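Long-range contacts in catechol 1,2-dioxygenase (Pseudomonas putida, PDB 2AZQ), which probably uses a ferric iron to cleave the catechol ring with O2 between its two hydroxyls, giving cis,cis-muconate, the first step from catechol in the beta-ketoadipate pathway: residues G230-L234 with A298-S302; Q136-A142 with L284-L290; E106-A112 with R304-Q309. All blocks are in the same frame, centred on the assembly; numbering follows the deposited sequence.

Interaction 1: G230-L234 with A298-S302; sequences GHRHL and AEARS. Unlike the reference sequence in segment 298-302: Ala300 (reference Glu).
A surface contact between two irregular stretches: Gly230-His233 form the end of the connection after strand 217-227, with Leu234 beginning strand 234-240, and Ala298-Ser302 belong to the C-terminal tail that runs on after strand 281-289. It is held by a single hydrogen bond, from His233 N to Ala298 O (3.0 Å, angle at the hydrogen 160°). Around it the backbones come closest at Arg232 and Ala298 (CA to CA 4.5 Å) and at His233 and Glu299 (CA to CA 4.3 Å). His231 to His233 are extended, after Gly230 with its positive phi (81°/21°), where a CB would jam against the preceding carbonyl. In the tail, Ala298 has helical angles (-45°/-57°) and Arg301 a positive phi (56°/150°). The two strands flanking the first segment pair antiparallel, so this is the link of a beta hairpin in the intradiol dioxygenase catalytic domain, and the tail packs against it. The CA-to-CB bond of His233 (chi1 t, chi2 104°) points toward the tail: its CB lies 3.6 Å from Glu299 CA, and its CE1 3.6 Å from Arg301 CG. Arg301 N sits over one face of the imidazole and Glu299 CG at its edge, while Phe225 of strand 217-227 also meets the ring. His231 O approaches Glu299 CB at 3.5 Å. Arg232 points its CB away in an all-trans rotamer and reaches Asp92 in a salt bridge; its CB is still 4.4 Å from Ala298 CB. Ala300, where the reference sequence has Glu, turns its methyl away from the hairpin link.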
loop_
_atom_site.group_PDB
_atom_site.type_symbol
_atom_site.label_atom_id
_atom_site.label_comp_id
_atom_site.label_asym_id
_atom_site.label_seq_id
_atom_site.Cartn_x
_atom_site.Cartn_y
_atom_site.Cartn_z
ATOM N N GLY A 230 4.311 -6.503 36.328
ATOM C CA GLY A 230 3.503 -5.567 37.101
ATOM C C GLY A 230 3.731 -4.095 36.801
ATOM O O GLY A 230 3.424 -3.210 37.612
ATOM N N HIS A 231 4.275 -3.824 35.621
ATOM C CA HIS A 231 4.524 -2.450 35.226
ATOM C C HIS A 231 4.096 -2.220 33.764
ATOM O O HIS A 231 3.901 -3.171 33.002
ATOM C CB HIS A 231 5.997 -2.098 35.541
ATOM C CG HIS A 231 6.287 -2.044 37.021
ATOM N ND1 HIS A 231 5.790 -1.049 37.846
ATOM C CD2 HIS A 231 6.953 -2.904 37.836
ATOM C CE1 HIS A 231 6.138 -1.297 39.099
ATOM N NE2 HIS A 231 6.845 -2.416 39.121
ATOM N N ARG A 232 3.874 -0.962 33.401
ATOM C CA ARG A 232 3.423 -0.646 32.058
ATOM C C ARG A 232 4.578 -0.603 31.054
ATOM O O ARG A 232 5.565 0.105 31.242
ATOM C CB ARG A 232 2.671 0.683 32.090
ATOM C CG ARG A 232 2.019 1.079 30.777
ATOM C CD ARG A 232 1.252 2.395 30.882
ATOM N NE ARG A 232 0.578 2.732 29.629
ATOM C CZ ARG A 232 0.014 3.911 29.376
ATOM N NH1 ARG A 232 0.036 4.876 30.288
ATOM N NH2 ARG A 232 -0.557 4.135 28.202
ATOM N N HIS A 233 4.428 -1.381 29.988
ATOM C CA HIS A 233 5.401 -1.506 28.924
ATOM C C HIS A 233 5.658 -0.148 28.285
ATOM O O HIS A 233 4.712 0.597 28.016
ATOM C CB HIS A 233 4.858 -2.489 27.898
ATOM C CG HIS A 233 5.757 -2.705 26.720
ATOM N ND1 HIS A 233 6.533 -3.837 26.576
ATOM C CD2 HIS A 233 5.994 -1.936 25.627
ATOM C CE1 HIS A 233 7.206 -3.758 25.442
ATOM N NE2 HIS A 233 6.898 -2.614 24.848
ATOM N N LEU A 234 6.928 0.170 28.022
ATOM C CA LEU A 234 7.302 1.471 27.433
ATOM C C LEU A 234 8.182 1.330 26.183
ATOM O O LEU A 234 9.123 0.544 26.162
ATOM C CB LEU A 234 7.991 2.322 28.514
ATOM C CG LEU A 234 8.675 3.701 28.453
ATOM C CD1 LEU A 234 10.061 3.577 27.901
ATOM C CD2 LEU A 234 7.843 4.699 27.694
ATOM N N ALA A 298 -1.191 -3.910 30.214
ATOM C CA ALA A 298 -0.127 -2.966 30.509
ATOM C C ALA A 298 1.230 -3.379 29.941
ATOM O O ALA A 298 1.827 -2.584 29.217
ATOM C CB ALA A 298 -0.038 -2.744 31.994
ATOM N N GLU A 299 1.748 -4.567 30.273
ATOM C CA GLU A 299 3.013 -4.988 29.648
ATOM C C GLU A 299 2.591 -5.961 28.613
ATOM O O GLU A 299 2.122 -7.036 28.958
ATOM C CB GLU A 299 3.983 -5.724 30.580
ATOM C CG GLU A 299 5.325 -6.133 29.875
ATOM C CD GLU A 299 5.432 -7.628 29.373
ATOM O OE1 GLU A 299 6.445 -7.988 28.696
ATOM O OE2 GLU A 299 4.530 -8.451 29.668
ATOM N N ALA A 300 2.723 -5.619 27.345
ATOM C CA ALA A 300 2.313 -6.587 26.358
ATOM C C ALA A 300 2.663 -6.229 24.939
ATOM O O ALA A 300 2.341 -6.994 24.013
ATOM C CB ALA A 300 0.810 -6.848 26.476
ATOM N N ARG A 301 3.321 -5.095 24.735
ATOM C CA ARG A 301 3.658 -4.749 23.363
ATOM C C ARG A 301 2.375 -4.725 22.518
ATOM O O ARG A 301 1.413 -5.457 22.776
ATOM C CB ARG A 301 4.576 -5.818 22.755
ATOM C CG ARG A 301 6.007 -5.429 22.454
ATOM C CD ARG A 301 6.614 -6.545 21.615
ATOM N NE ARG A 301 7.769 -7.183 22.232
ATOM C CZ ARG A 301 8.331 -8.297 21.765
ATOM N NH1 ARG A 301 7.839 -8.895 20.676
ATOM N NH2 ARG A 301 9.398 -8.813 22.376
ATOM N N SER A 302 2.370 -3.892 21.492
ATOM C CA SER A 302 1.227 -3.845 20.611
ATOM C C SER A 302 1.293 -5.189 19.894
ATOM O O SER A 302 2.282 -5.920 20.026
ATOM C CB SER A 302 1.402 -2.723 19.593
ATOM O OG SER A 302 2.479 -3.020 18.733
#

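Interaction 2: Q136-A142 with L284-L290; sequences QGQVFDA and LSFDFRL
Starting at Gln136, whose N donates to Leu284 O (3.0 Å), the end of strand 132-140 runs parallel to the end of strand 281-289, with end-to-end directions 22° apart. Gln136 pairs with Ser285 (CA to CA 4.8 Å), and its O accepts from Phe286 N at 3.0 Å. Gly137 is fully extended (174°/-177°); its CA makes a CA-H...O contact with Phe286 O at 3.3 Å, and a CB there would clash with that oxygen. At Gln138 the ladder is interrupted: its N donates to the side-chain OD1 of Asp287 (chi1 m) at a very short 2.4 Å, while its O receives Phe288 N at 3.0 Å. Both strands belong to the mixed beta sheet of the catalytic domain of intradiol dioxygenases, in which 281-289 also pairs antiparallel with 259-265 and 132-140 with 186-192. Val139, opposite Phe288 (CA to CA 4.9 Å), shares with it the buried face, and Val139 CG1 lies 4.2 Å from Leu290 CD1; the Phe288 ring meets Phe224. Phe140 and Arg289 (CA to CA 4.2 Å) occupy the other face with Gln136 and Ser285. Phe140 N reaches Phe288 O at 2.5 Å, and Phe140 O accepts from Leu290 N at 2.8 Å. Past the end of strand 132-140, the extended Arg289 (all chi near t) gives a weak NE bond to Asp141 O (3.3 Å) and a very short NH2 bond to Ala142 O (2.5 Å).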
loop_
_atom_site.group_PDB
_atom_site.type_symbol
_atom_site.label_atom_id
_atom_site.label_comp_id
_atom_site.label_asym_id
_atom_site.label_seq_id
_atom_site.Cartn_x
_atom_site.Cartn_y
_atom_site.Cartn_z
ATOM N N GLN A 136 24.759 2.893 30.378
ATOM C CA GLN A 136 24.299 2.386 31.680
ATOM C C GLN A 136 23.248 3.241 32.354
ATOM O O GLN A 136 23.166 4.444 32.124
ATOM C CB GLN A 136 25.454 2.196 32.659
ATOM C CG GLN A 136 26.024 3.462 33.226
ATOM C CD GLN A 136 27.108 3.174 34.252
ATOM O OE1 GLN A 136 27.936 2.273 34.050
ATOM N NE2 GLN A 136 27.134 3.953 35.345
ATOM N N GLY A 137 22.444 2.601 33.191
ATOM C CA GLY A 137 21.389 3.299 33.895
ATOM C C GLY A 137 20.522 2.339 34.687
ATOM O O GLY A 137 20.795 1.148 34.733
ATOM N N GLN A 138 19.480 2.844 35.329
ATOM C CA GLN A 138 18.599 1.975 36.090
ATOM C C GLN A 138 17.195 2.086 35.535
ATOM O O GLN A 138 16.887 2.965 34.729
ATOM C CB GLN A 138 18.555 2.378 37.559
ATOM C CG GLN A 138 19.863 2.294 38.262
ATOM C CD GLN A 138 19.836 2.919 39.658
ATOM O OE1 GLN A 138 19.604 4.145 39.833
ATOM N NE2 GLN A 138 20.084 2.079 40.667
ATOM N N VAL A 139 16.367 1.154 35.972
ATOM C CA VAL A 139 14.965 1.099 35.649
ATOM C C VAL A 139 14.320 1.496 36.992
ATOM O O VAL A 139 14.635 0.929 38.044
ATOM C CB VAL A 139 14.599 -0.313 35.232
ATOM C CG1 VAL A 139 13.098 -0.514 35.197
ATOM C CG2 VAL A 139 15.197 -0.550 33.892
ATOM N N PHE A 140 13.450 2.494 36.957
ATOM C CA PHE A 140 12.793 2.970 38.161
ATOM C C PHE A 140 11.324 2.708 38.265
ATOM O O PHE A 140 10.634 2.623 37.251
ATOM C CB PHE A 140 13.002 4.462 38.314
ATOM C CG PHE A 140 14.312 4.815 38.893
ATOM C CD1 PHE A 140 14.674 6.138 39.035
ATOM C CD2 PHE A 140 15.175 3.815 39.329
ATOM C CE1 PHE A 140 15.884 6.474 39.607
ATOM C CE2 PHE A 140 16.384 4.120 39.903
ATOM C CZ PHE A 140 16.757 5.458 40.050
ATOM N N ASP A 141 10.848 2.626 39.507
ATOM C CA ASP A 141 9.443 2.388 39.749
ATOM C C ASP A 141 8.698 3.725 39.795
ATOM O O ASP A 141 9.306 4.801 39.685
ATOM C CB ASP A 141 9.246 1.588 41.045
ATOM C CG ASP A 141 9.451 2.417 42.302
ATOM O OD1 ASP A 141 9.563 1.810 43.386
ATOM O OD2 ASP A 141 9.472 3.660 42.234
ATOM N N ALA A 142 7.380 3.648 39.930
ATOM C CA ALA A 142 6.565 4.844 39.977
ATOM C C ALA A 142 7.073 5.846 41.032
ATOM O O ALA A 142 6.937 7.066 40.869
ATOM C CB ALA A 142 5.117 4.456 40.259
ATOM N N LEU A 284 27.474 7.192 28.396
ATOM C CA LEU A 284 26.134 7.721 28.425
ATOM C C LEU A 284 25.320 6.991 29.500
ATOM O O LEU A 284 25.319 5.749 29.601
ATOM C CB LEU A 284 25.531 7.563 27.016
ATOM C CG LEU A 284 24.051 7.861 26.743
ATOM C CD1 LEU A 284 23.655 9.241 27.260
ATOM C CD2 LEU A 284 23.816 7.755 25.250
ATOM N N SER A 285 24.660 7.767 30.347
ATOM C CA SER A 285 23.855 7.161 31.399
ATOM C C SER A 285 22.449 7.711 31.279
ATOM O O SER A 285 22.237 8.910 31.123
ATOM C CB SER A 285 24.426 7.474 32.776
ATOM O OG SER A 285 24.291 8.849 33.053
ATOM N N PHE A 286 21.485 6.808 31.340
ATOM C CA PHE A 286 20.106 7.205 31.200
ATOM C C PHE A 286 19.248 6.174 31.942
ATOM O O PHE A 286 19.465 4.963 31.796
ATOM C CB PHE A 286 19.759 7.245 29.708
ATOM C CG PHE A 286 18.492 7.943 29.399
ATOM C CD1 PHE A 286 18.507 9.239 28.907
ATOM C CD2 PHE A 286 17.262 7.311 29.612
ATOM C CE1 PHE A 286 17.301 9.913 28.626
ATOM C CE2 PHE A 286 16.046 7.976 29.337
ATOM C CZ PHE A 286 16.069 9.279 28.844
ATOM N N ASP A 287 18.302 6.677 32.742
ATOM C CA ASP A 287 17.381 5.850 33.525
ATOM C C ASP A 287 15.957 5.943 33.010
ATOM O O ASP A 287 15.493 6.989 32.535
ATOM C CB ASP A 287 17.336 6.286 34.987
ATOM C CG ASP A 287 18.690 6.312 35.632
ATOM O OD1 ASP A 287 19.353 5.257 35.683
ATOM O OD2 ASP A 287 19.078 7.402 36.100
ATOM N N PHE A 288 15.239 4.843 33.144
ATOM C CA PHE A 288 13.861 4.818 32.704
ATOM C C PHE A 288 13.048 4.642 33.949
ATOM O O PHE A 288 13.425 3.876 34.835
ATOM C CB PHE A 288 13.645 3.666 31.739
ATOM C CG PHE A 288 14.622 3.656 30.617
ATOM C CD1 PHE A 288 15.900 3.134 30.801
ATOM C CD2 PHE A 288 14.278 4.209 29.373
ATOM C CE1 PHE A 288 16.824 3.157 29.756
ATOM C CE2 PHE A 288 15.201 4.238 28.319
ATOM C CZ PHE A 288 16.474 3.712 28.505
ATOM N N ARG A 289 11.964 5.400 34.026
ATOM C CA ARG A 289 11.067 5.365 35.164
ATOM C C ARG A 289 9.748 4.851 34.594
ATOM O O ARG A 289 9.198 5.462 33.676
ATOM C CB ARG A 289 10.925 6.783 35.725
ATOM C CG ARG A 289 10.082 6.853 36.971
ATOM C CD ARG A 289 10.097 8.196 37.614
ATOM N NE ARG A 289 9.487 8.041 38.924
ATOM C CZ ARG A 289 9.369 9.000 39.848
ATOM N NH1 ARG A 289 9.827 10.236 39.623
ATOM N NH2 ARG A 289 8.802 8.713 41.024
ATOM N N LEU A 290 9.255 3.724 35.107
ATOM C CA LEU A 290 8.009 3.138 34.596
ATOM C C LEU A 290 6.783 3.484 35.427
ATOM O O LEU A 290 6.873 4.095 36.485
ATOM C CB LEU A 290 8.106 1.608 34.502
ATOM C CG LEU A 290 9.242 0.942 33.719
ATOM C CD1 LEU A 290 9.137 -0.551 33.874
ATOM C CD2 LEU A 290 9.185 1.304 32.252
#

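Interaction 3: E106-A112 with R304-Q309; sequences EGPLYVA and RPRALQ
Arg306, extended from an m chi1, lays its CD 3.5 Å from Tyr110 CD2 and turns its guanidinium to Glu106 in a two-bonded salt bridge: NE to Glu106 OE1 at 2.8 Å and NH2 to Glu106 OE2 at 3.3 Å. Glu106 is all-trans. Arg306 NH1 bonds Gln309 OE1 (3.2 Å) across the type II turn Arg306-Gln309, which Gln309 N to Arg306 O (3.1 Å) closes; Leu308 there has positive phi (69°/6°). At the turn, Ala112 N donates to Ala307 O (2.9 Å), with Val111 and Ala307 4.7 Å apart (CA to CA). Val111 CG1 touches Leu308 CD2 (3.7 Å), and Ala112 CB lies 3.8 Å from Gln309 CA. Gly107 O lies over one guanidinium face of all-trans Arg304, 3.4 Å from NH2, without a hydrogen bond. Gly107 (96°/166°, where a CB would jam against the preceding carbonyl) is about 6 Å, residue to ion, from the ferric iron, so the tail packs against a loop passing close to the metal site. That loop joins helix 80-94 to strand 116-118; Glu81 of the helix binds Arg304, which also makes a cation-pi contact with Trp56 of the second subunit, while Tyr110 reaches Asp153 of strand 151-155.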
loop_
_atom_site.group_PDB
_atom_site.type_symbol
_atom_site.label_atom_id
_atom_site.label_comp_id
_atom_site.label_asym_id
_atom_site.label_seq_id
_atom_site.Cartn_x
_atom_site.Cartn_y
_atom_site.Cartn_z
ATOM N N GLU A 106 8.205 3.632 17.871
ATOM C CA GLU A 106 8.985 2.394 17.841
ATOM C C GLU A 106 9.898 2.278 16.615
ATOM O O GLU A 106 11.061 1.902 16.740
ATOM C CB GLU A 106 8.033 1.191 17.862
ATOM C CG GLU A 106 8.692 -0.147 17.531
ATOM C CD GLU A 106 7.726 -1.342 17.610
ATOM O OE1 GLU A 106 8.096 -2.439 17.152
ATOM O OE2 GLU A 106 6.605 -1.197 18.131
ATOM N N GLY A 107 9.375 2.607 15.436
ATOM C CA GLY A 107 10.169 2.452 14.226
ATOM C C GLY A 107 9.827 1.108 13.579
ATOM O O GLY A 107 9.225 0.235 14.216
ATOM N N PRO A 108 10.222 0.891 12.322
ATOM C CA PRO A 108 9.919 -0.361 11.624
ATOM C C PRO A 108 10.964 -1.470 11.669
ATOM O O PRO A 108 10.730 -2.538 11.086
ATOM C CB PRO A 108 9.740 0.120 10.206
ATOM C CG PRO A 108 10.975 1.035 10.099
ATOM C CD PRO A 108 10.943 1.815 11.424
ATOM N N LEU A 109 12.091 -1.244 12.355
ATOM C CA LEU A 109 13.200 -2.201 12.386
ATOM C C LEU A 109 13.499 -3.077 13.613
ATOM O O LEU A 109 14.660 -3.414 13.850
ATOM C CB LEU A 109 14.468 -1.446 12.014
ATOM C CG LEU A 109 14.244 -0.459 10.856
ATOM C CD1 LEU A 109 15.368 0.566 10.843
ATOM C CD2 LEU A 109 14.125 -1.181 9.545
ATOM N N TYR A 110 12.487 -3.463 14.375
ATOM C CA TYR A 110 12.702 -4.327 15.535
ATOM C C TYR A 110 12.774 -5.779 15.072
ATOM O O TYR A 110 12.218 -6.110 14.029
ATOM C CB TYR A 110 11.530 -4.202 16.499
ATOM C CG TYR A 110 11.622 -5.113 17.702
ATOM C CD1 TYR A 110 12.526 -4.852 18.739
ATOM C CD2 TYR A 110 10.792 -6.227 17.806
ATOM C CE1 TYR A 110 12.584 -5.682 19.871
ATOM C CE2 TYR A 110 10.832 -7.061 18.908
ATOM C CZ TYR A 110 11.718 -6.790 19.951
ATOM O OH TYR A 110 11.658 -7.564 21.103
ATOM N N VAL A 111 13.456 -6.635 15.840
ATOM C CA VAL A 111 13.583 -8.074 15.549
ATOM C C VAL A 111 13.513 -8.864 16.869
ATOM O O VAL A 111 14.347 -8.689 17.771
ATOM C CB VAL A 111 14.916 -8.449 14.878
ATOM C CG1 VAL A 111 14.875 -9.931 14.530
ATOM C CG2 VAL A 111 15.185 -7.578 13.648
ATOM N N ALA A 112 12.531 -9.751 16.975
ATOM C CA ALA A 112 12.315 -10.520 18.196
ATOM C C ALA A 112 13.383 -11.528 18.578
ATOM O O ALA A 112 14.202 -11.929 17.764
ATOM C CB ALA A 112 10.974 -11.212 18.114
ATOM N N ARG A 304 1.515 -5.226 16.990
ATOM C CA ARG A 304 2.174 -4.841 15.768
ATOM C C ARG A 304 3.069 -6.015 15.325
ATOM O O ARG A 304 3.778 -6.611 16.140
ATOM C CB ARG A 304 3.016 -3.586 15.999
ATOM C CG ARG A 304 3.834 -3.169 14.792
ATOM C CD ARG A 304 4.542 -1.833 14.964
ATOM N NE ARG A 304 5.236 -1.506 13.727
ATOM C CZ ARG A 304 5.847 -0.359 13.475
ATOM N NH1 ARG A 304 6.448 -0.167 12.306
ATOM N NH2 ARG A 304 5.857 0.593 14.383
ATOM N N PRO A 305 2.968 -6.423 14.049
ATOM C CA PRO A 305 3.757 -7.514 13.469
ATOM C C PRO A 305 5.253 -7.130 13.440
ATOM O O PRO A 305 5.606 -5.985 13.147
ATOM C CB PRO A 305 3.159 -7.642 12.073
ATOM C CG PRO A 305 1.720 -7.205 12.289
ATOM C CD PRO A 305 1.998 -5.932 13.058
ATOM N N ARG A 306 6.142 -8.069 13.749
ATOM C CA ARG A 306 7.552 -7.731 13.765
ATOM C C ARG A 306 8.429 -8.862 13.307
ATOM O O ARG A 306 8.091 -10.030 13.453
ATOM C CB ARG A 306 7.963 -7.284 15.173
ATOM C CG ARG A 306 7.215 -6.033 15.634
ATOM C CD ARG A 306 7.437 -5.788 17.100
ATOM N NE ARG A 306 6.595 -4.731 17.648
ATOM C CZ ARG A 306 5.582 -4.933 18.482
ATOM N NH1 ARG A 306 5.265 -6.160 18.875
ATOM N NH2 ARG A 306 4.903 -3.904 18.945
ATOM N N ALA A 307 9.574 -8.505 12.749
ATOM C CA ALA A 307 10.501 -9.503 12.283
ATOM C C ALA A 307 10.727 -10.560 13.357
ATOM O O ALA A 307 11.109 -10.276 14.513
ATOM C CB ALA A 307 11.833 -8.847 11.877
ATOM N N LEU A 308 10.461 -11.789 12.958
ATOM C CA LEU A 308 10.658 -12.931 13.824
ATOM C C LEU A 308 9.779 -13.168 15.045
ATOM O O LEU A 308 10.089 -14.087 15.802
ATOM C CB LEU A 308 12.129 -13.008 14.268
ATOM C CG LEU A 308 13.069 -13.778 13.335
ATOM C CD1 LEU A 308 12.825 -13.358 11.907
ATOM C CD2 LEU A 308 14.526 -13.550 13.753
ATOM N N GLN A 309 8.714 -12.406 15.293
ATOM C CA GLN A 309 7.969 -12.800 16.480
ATOM C C GLN A 309 7.134 -14.039 16.178
ATOM O O GLN A 309 6.540 -14.642 17.074
ATOM C CB GLN A 309 7.134 -11.663 17.090
ATOM C CG GLN A 309 6.247 -10.833 16.207
ATOM C CD GLN A 309 5.521 -9.777 17.043
ATOM O OE1 GLN A 309 6.144 -8.989 17.750
ATOM N NE2 GLN A 309 4.200 -9.771 16.971
#

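From the N terminus, the N-terminal helices come first; the chain then passes 106-112, which meets the C-terminal tail only at the end of the chain, and 136-142, the end of strand 132-140. Next comes 230-234, between two antiparallel strands. Strand 281-289 closes interaction 2 at 284-290, the tail closes interaction 1 at 298-302, and 304-309 finally closes interaction 3. Interactions 1 and 2 cross, and both nest inside the loop of interaction 3. Leu290 packs on His231 and Leu234, joining interaction 2 to interaction 1, while Arg301 of interaction 1 packs beside Arg306 of interaction 3. Interactions 2 and 3 do not touch. Together they lead the tail from the sheet across the hairpin link to the loop near the iron.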